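Local coordinates for chitinase (Paenibacillus sp. FPU-7, PDB 5GZT), which probably catalyses the random endo-hydrolysis of the beta-1,4 linkages between N-acetylglucosamine units in chitin and chitodextrins, at residues N792-R797 with M1112-S1117; L962-V967 with G1107-M1112. All coordinates share one frame; numbering follows the deposited sequence.

How the contacts relate
Both contacts lie in the second family 18 TIM barrel of the chain, and both use strand 1110-1114. Their centres are 15 Å apart. Contact 2 sits at the amino-terminal start of strand 1110-1114, with 964-967 one strand away, across 1015-1020; contact 1 sits at the strand's carboxyl end, the side on which glycoside hydrolase barrels carry their active site. M1112 is shared by the two contacts but does its touching in contact 2, while W1114, two residues on, carries contact 1. Y970 touches both side chains. Along the chain, contact 2 is nested inside the loop that contact 1 closes. The bound sodium, held at E44, T50, F52 and S72, belongs to the N-terminal part.

Contact 1 (N792-R797 with M1112-S1117); sequences NYAFAR and MFWDYS
F795 meets the rim of the W1114 indole, carrying most of the contact. F795 CZ lies 3.5 Å from W1114 CH2, at the indole edge and near its plane. The planes differ by 30°, yet the rings are slid so far apart, 5.8 Å between the F795 and W1114 six-membered ring centroids, that they barely overlap. With CG anti to the backbone N (chi1 179°), the W1114 indole extends toward 792-797 and brings its CZ3-CH2 edge to F795.

Apolar contact adds A794, whose CB is 4.3 Å from W1114 CZ3 and also lies over the centre of one F795 face. Replacing F795 by an alanine would probably open a gap at that edge and leave the indole freer to tilt, with Y769 still against it.

No hydrogen bond crosses between the segments; within 1112-1117, D1115 OD1 accepts from S1117 N at 2.7 Å, an Asx turn, and from S1117 OG, while D1115 CB lies above one face of the indole, toward its rim.

Cis peptides precede F795 and D1115, as in other family 18 chitinases, whose strand-ending tryptophan floors the -1 sugar subsite. Across these two segments the indole meets only carbon atoms, consistent with that role for W1114.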
loop_
_atom_site.group_PDB
_atom_site.type_symbol
_atom_site.label_atom_id
_atom_site.label_comp_id
_atom_site.label_asym_id
_atom_site.label_seq_id
_atom_site.Cartn_x
_atom_site.Cartn_y
_atom_site.Cartn_z
ATOM N N ASN B 792 40.057 3.097 32.115
ATOM C CA ASN B 792 39.247 2.568 33.188
ATOM C C ASN B 792 39.871 1.261 33.754
ATOM O O ASN B 792 40.084 0.337 33.009
ATOM C CB ASN B 792 37.802 2.206 32.753
ATOM C CG ASN B 792 36.865 3.415 32.644
ATOM O OD1 ASN B 792 37.227 4.544 32.955
ATOM N ND2 ASN B 792 35.709 3.187 32.053
ATOM N N TYR B 793 40.170 1.184 35.047
ATOM C CA TYR B 793 40.699 -0.044 35.661
ATOM C C TYR B 793 39.559 -0.915 36.105
ATOM O O TYR B 793 38.784 -0.508 36.951
ATOM C CB TYR B 793 41.600 0.298 36.852
ATOM C CG TYR B 793 42.285 -0.874 37.459
ATOM C CD1 TYR B 793 43.422 -1.447 36.863
ATOM C CD2 TYR B 793 41.778 -1.469 38.606
ATOM C CE1 TYR B 793 44.077 -2.555 37.443
ATOM C CE2 TYR B 793 42.430 -2.594 39.204
ATOM C CZ TYR B 793 43.567 -3.122 38.620
ATOM O OH TYR B 793 44.165 -4.170 39.247
ATOM N N ALA B 794 39.392 -2.086 35.462
ATOM C CA ALA B 794 38.358 -3.051 35.754
ATOM C C ALA B 794 38.928 -4.133 36.714
ATOM O O ALA B 794 39.926 -4.718 36.370
ATOM C CB ALA B 794 37.988 -3.705 34.446
ATOM N N PHE B 795 38.436 -4.332 37.936
ATOM C CA PHE B 795 37.386 -3.536 38.541
ATOM C C PHE B 795 37.667 -3.485 40.030
ATOM O O PHE B 795 38.446 -4.284 40.547
ATOM C CB PHE B 795 36.041 -4.140 38.379
ATOM C CG PHE B 795 35.503 -4.235 36.981
ATOM C CD1 PHE B 795 34.833 -3.170 36.426
ATOM C CD2 PHE B 795 35.440 -5.484 36.319
ATOM C CE1 PHE B 795 34.275 -3.259 35.140
ATOM C CE2 PHE B 795 34.863 -5.590 35.061
ATOM C CZ PHE B 795 34.268 -4.465 34.450
ATOM N N ALA B 796 37.032 -2.518 40.712
ATOM C CA ALA B 796 36.771 -2.592 42.143
ATOM C C ALA B 796 35.365 -3.158 42.344
ATOM O O ALA B 796 34.566 -3.177 41.420
ATOM C CB ALA B 796 36.905 -1.242 42.780
ATOM N N ARG B 797 35.078 -3.660 43.509
ATOM C CA ARG B 797 33.804 -4.346 43.789
ATOM C C ARG B 797 33.252 -3.822 45.050
ATOM O O ARG B 797 33.904 -2.972 45.713
ATOM C CB ARG B 797 34.011 -5.871 43.885
ATOM C CG ARG B 797 34.459 -6.482 42.544
ATOM C CD ARG B 797 33.209 -6.605 41.728
ATOM N NE ARG B 797 33.389 -6.614 40.300
ATOM C CZ ARG B 797 33.354 -7.678 39.495
ATOM N NH1 ARG B 797 33.356 -8.926 39.950
ATOM N NH2 ARG B 797 33.384 -7.479 38.203
ATOM N N MET B 1112 35.767 4.482 23.335
ATOM C CA MET B 1112 36.188 3.625 24.333
ATOM C C MET B 1112 36.311 2.234 23.763
ATOM O O MET B 1112 35.577 1.866 22.800
ATOM C CB MET B 1112 35.024 3.643 25.314
ATOM C CG MET B 1112 34.847 2.545 26.225
ATOM S SD MET B 1112 34.046 1.018 25.849
ATOM C CE MET B 1112 32.291 1.169 25.981
ATOM N N PHE B 1113 37.145 1.385 24.358
ATOM C CA PHE B 1113 37.083 -0.005 23.964
ATOM C C PHE B 1113 37.312 -0.943 25.143
ATOM O O PHE B 1113 37.963 -0.549 26.096
ATOM C CB PHE B 1113 38.118 -0.309 22.857
ATOM C CG PHE B 1113 39.519 -0.012 23.281
ATOM C CD1 PHE B 1113 40.062 1.228 23.118
ATOM C CD2 PHE B 1113 40.287 -0.977 23.889
ATOM C CE1 PHE B 1113 41.336 1.511 23.579
ATOM C CE2 PHE B 1113 41.569 -0.684 24.350
ATOM C CZ PHE B 1113 42.094 0.530 24.196
ATOM N N TRP B 1114 36.775 -2.151 24.999
ATOM C CA TRP B 1114 36.989 -3.268 25.887
ATOM C C TRP B 1114 37.691 -4.393 25.095
ATOM O O TRP B 1114 37.079 -4.866 24.123
ATOM C CB TRP B 1114 35.656 -3.764 26.410
ATOM C CG TRP B 1114 35.777 -4.944 27.315
ATOM C CD1 TRP B 1114 36.084 -6.254 26.932
ATOM C CD2 TRP B 1114 35.707 -4.967 28.757
ATOM N NE1 TRP B 1114 36.216 -7.055 28.047
ATOM C CE2 TRP B 1114 35.947 -6.313 29.169
ATOM C CE3 TRP B 1114 35.404 -4.003 29.733
ATOM C CZ2 TRP B 1114 35.912 -6.696 30.469
ATOM C CZ3 TRP B 1114 35.413 -4.381 31.080
ATOM C CH2 TRP B 1114 35.637 -5.710 31.428
ATOM N N ASP B 1115 38.883 -4.862 25.469
ATOM C CA ASP B 1115 39.761 -4.319 26.480
ATOM C C ASP B 1115 41.166 -4.402 25.981
ATOM O O ASP B 1115 41.425 -5.012 24.907
ATOM C CB ASP B 1115 39.568 -4.870 27.897
ATOM C CG ASP B 1115 40.280 -6.222 28.181
ATOM O OD1 ASP B 1115 41.322 -6.571 27.553
ATOM O OD2 ASP B 1115 39.746 -6.892 29.110
ATOM N N TYR B 1116 42.047 -3.720 26.693
ATOM C CA TYR B 1116 43.411 -3.513 26.239
ATOM C C TYR B 1116 44.160 -4.860 25.997
ATOM O O TYR B 1116 45.010 -4.920 25.130
ATOM C CB TYR B 1116 44.210 -2.700 27.229
ATOM C CG TYR B 1116 45.303 -1.906 26.549
ATOM C CD1 TYR B 1116 46.549 -2.484 26.201
ATOM C CD2 TYR B 1116 45.078 -0.611 26.181
ATOM C CE1 TYR B 1116 47.546 -1.729 25.533
ATOM C CE2 TYR B 1116 46.026 0.115 25.525
ATOM C CZ TYR B 1116 47.252 -0.442 25.166
ATOM O OH TYR B 1116 48.137 0.396 24.540
ATOM N N SER B 1117 43.841 -5.907 26.776
ATOM C CA SER B 1117 44.597 -7.166 26.737
ATOM C C SER B 1117 44.277 -7.987 25.477
ATOM O O SER B 1117 45.013 -8.943 25.172
ATOM C CB SER B 1117 44.284 -7.991 27.969
ATOM O OG SER B 1117 42.930 -8.475 27.908
#

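Contact 2 (L962-V967 with G1107-M1112); sequences LDYMSV and GLRGVM
M1112 lays its bent thioether chain against S966 and the carbonyl of V967. Its CE methyl comes closest, 3.4 Å from V967 O and 4.0 Å from S966 CB. Further back along the same side chain, M1112 CG passes 4.1 Å from S966 CB, so the serine is met at two points and the sulfur spans the gap between them. Two bends make this possible: chi2 of -83° and chi3 of -82° fold the methyl round toward the end of the 962-967 segment. The methyl's contact with V967 O is plain van der Waals approach; that oxygen also receives a weak hydrogen bond from T969 OG1.

These two stretches are not paired with each other. In the (beta/alpha)8 barrel of family 18, strands 964-967 and 1110-1114 both run parallel to strand 1015-1020, one on each side of it, and their touching parts diverge by 46°. The closest CA atoms, of S966 and M1112, are 6.6 Å apart, and the M1112 side chain fills that distance. M1112 also touches V1016 on the intervening strand and L767 on strand 765-771.

Nearer the start of the strands, Y964 CB meets R1109 CG at 4.3 Å, an aliphatic contact that involves neither polar end. The phenol OH turns to E938 OE1, and R1109 NH1 to G763 O. R1109 follows closely on the Schellman motif at G1107, which closes helix 1093-1106 and sends the chain on into strand 1110-1114.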
loop_
_atom_site.group_PDB
_atom_site.type_symbol
_atom_site.label_atom_id
_atom_site.label_comp_id
_atom_site.label_asym_id
_atom_site.label_seq_id
_atom_site.Cartn_x
_atom_site.Cartn_y
_atom_site.Cartn_z
ATOM N N LEU B 962 27.567 13.543 35.052
ATOM C CA LEU B 962 28.513 12.701 34.404
ATOM C C LEU B 962 29.431 13.430 33.458
ATOM O O LEU B 962 29.005 14.333 32.741
ATOM C CB LEU B 962 27.819 11.598 33.593
ATOM C CG LEU B 962 26.974 10.662 34.524
ATOM C CD1 LEU B 962 26.276 9.643 33.659
ATOM C CD2 LEU B 962 27.799 9.982 35.565
ATOM N N ASP B 963 30.712 13.083 33.426
ATOM C CA ASP B 963 31.569 13.555 32.376
ATOM C C ASP B 963 31.200 12.919 31.028
ATOM O O ASP B 963 31.255 13.554 30.022
ATOM C CB ASP B 963 33.027 13.296 32.734
ATOM C CG ASP B 963 33.479 14.180 33.859
ATOM O OD1 ASP B 963 33.155 13.869 35.008
ATOM O OD2 ASP B 963 34.072 15.237 33.605
ATOM N N TYR B 964 30.818 11.655 31.024
ATOM C CA TYR B 964 30.368 10.977 29.818
ATOM C C TYR B 964 29.767 9.658 30.280
ATOM O O TYR B 964 29.997 9.216 31.470
ATOM C CB TYR B 964 31.548 10.754 28.788
ATOM C CG TYR B 964 32.832 10.304 29.490
ATOM C CD1 TYR B 964 33.076 8.987 29.716
ATOM C CD2 TYR B 964 33.734 11.189 29.977
ATOM C CE1 TYR B 964 34.176 8.574 30.453
ATOM C CE2 TYR B 964 34.875 10.764 30.636
ATOM C CZ TYR B 964 35.087 9.477 30.886
ATOM O OH TYR B 964 36.191 9.004 31.625
ATOM N N MET B 965 29.075 8.998 29.348
ATOM C CA MET B 965 28.592 7.606 29.453
ATOM C C MET B 965 29.378 6.808 28.440
ATOM O O MET B 965 29.364 7.202 27.272
ATOM C CB MET B 965 27.102 7.531 29.088
ATOM C CG MET B 965 26.265 8.451 29.943
ATOM S SD MET B 965 24.581 8.290 29.363
ATOM C CE MET B 965 23.820 9.492 30.429
ATOM N N SER B 966 30.050 5.731 28.846
ATOM C CA SER B 966 30.760 4.845 27.935
ATOM C C SER B 966 29.740 3.827 27.483
ATOM O O SER B 966 29.348 2.943 28.289
ATOM C CB SER B 966 31.962 4.193 28.631
ATOM O OG SER B 966 32.984 5.148 28.918
ATOM N N VAL B 967 29.148 4.018 26.271
ATOM C CA VAL B 967 28.039 3.210 25.883
ATOM C C VAL B 967 28.610 1.934 25.221
ATOM O O VAL B 967 29.470 1.973 24.291
ATOM C CB VAL B 967 27.085 3.913 24.883
ATOM C CG1 VAL B 967 25.803 3.084 24.616
ATOM C CG2 VAL B 967 26.726 5.271 25.413
ATOM N N GLY B 1107 29.812 14.588 17.015
ATOM C CA GLY B 1107 30.039 15.438 18.194
ATOM C C GLY B 1107 30.063 14.677 19.495
ATOM O O GLY B 1107 29.749 15.234 20.540
ATOM N N LEU B 1108 30.468 13.447 19.436
ATOM C CA LEU B 1108 30.601 12.621 20.620
ATOM C C LEU B 1108 31.844 12.999 21.449
ATOM O O LEU B 1108 32.774 13.681 20.956
ATOM C CB LEU B 1108 30.559 11.141 20.340
ATOM C CG LEU B 1108 29.436 10.622 19.448
ATOM C CD1 LEU B 1108 29.529 9.124 19.370
ATOM C CD2 LEU B 1108 28.057 11.069 19.897
ATOM N N ARG B 1109 31.825 12.600 22.729
ATOM C CA ARG B 1109 32.994 12.894 23.574
ATOM C C ARG B 1109 34.231 12.126 23.070
ATOM O O ARG B 1109 35.322 12.645 23.169
ATOM C CB ARG B 1109 32.776 12.595 25.045
ATOM C CG ARG B 1109 33.879 13.087 25.964
ATOM C CD ARG B 1109 33.834 14.580 26.047
ATOM N NE ARG B 1109 35.024 15.221 26.609
ATOM C CZ ARG B 1109 36.124 15.573 25.969
ATOM N NH1 ARG B 1109 36.312 15.274 24.667
ATOM N NH2 ARG B 1109 37.077 16.229 26.624
ATOM N N GLY B 1110 34.043 10.908 22.600
ATOM C CA GLY B 1110 35.164 10.094 22.154
ATOM C C GLY B 1110 34.814 8.658 21.930
ATOM O O GLY B 1110 33.629 8.347 21.678
ATOM N N VAL B 1111 35.813 7.786 22.077
ATOM C CA VAL B 1111 35.699 6.402 21.840
ATOM C C VAL B 1111 36.312 5.675 23.040
ATOM O O VAL B 1111 37.306 6.134 23.554
ATOM C CB VAL B 1111 36.543 5.976 20.575
ATOM C CG1 VAL B 1111 36.397 4.494 20.336
ATOM C CG2 VAL B 1111 36.095 6.812 19.336
ATOM N N MET B 1112 35.767 4.482 23.335
ATOM C CA MET B 1112 36.188 3.625 24.333
ATOM C C MET B 1112 36.311 2.234 23.763
ATOM O O MET B 1112 35.577 1.866 22.800
ATOM C CB MET B 1112 35.024 3.643 25.314
ATOM C CG MET B 1112 34.847 2.545 26.225
ATOM S SD MET B 1112 34.046 1.018 25.849
ATOM C CE MET B 1112 32.291 1.169 25.981
#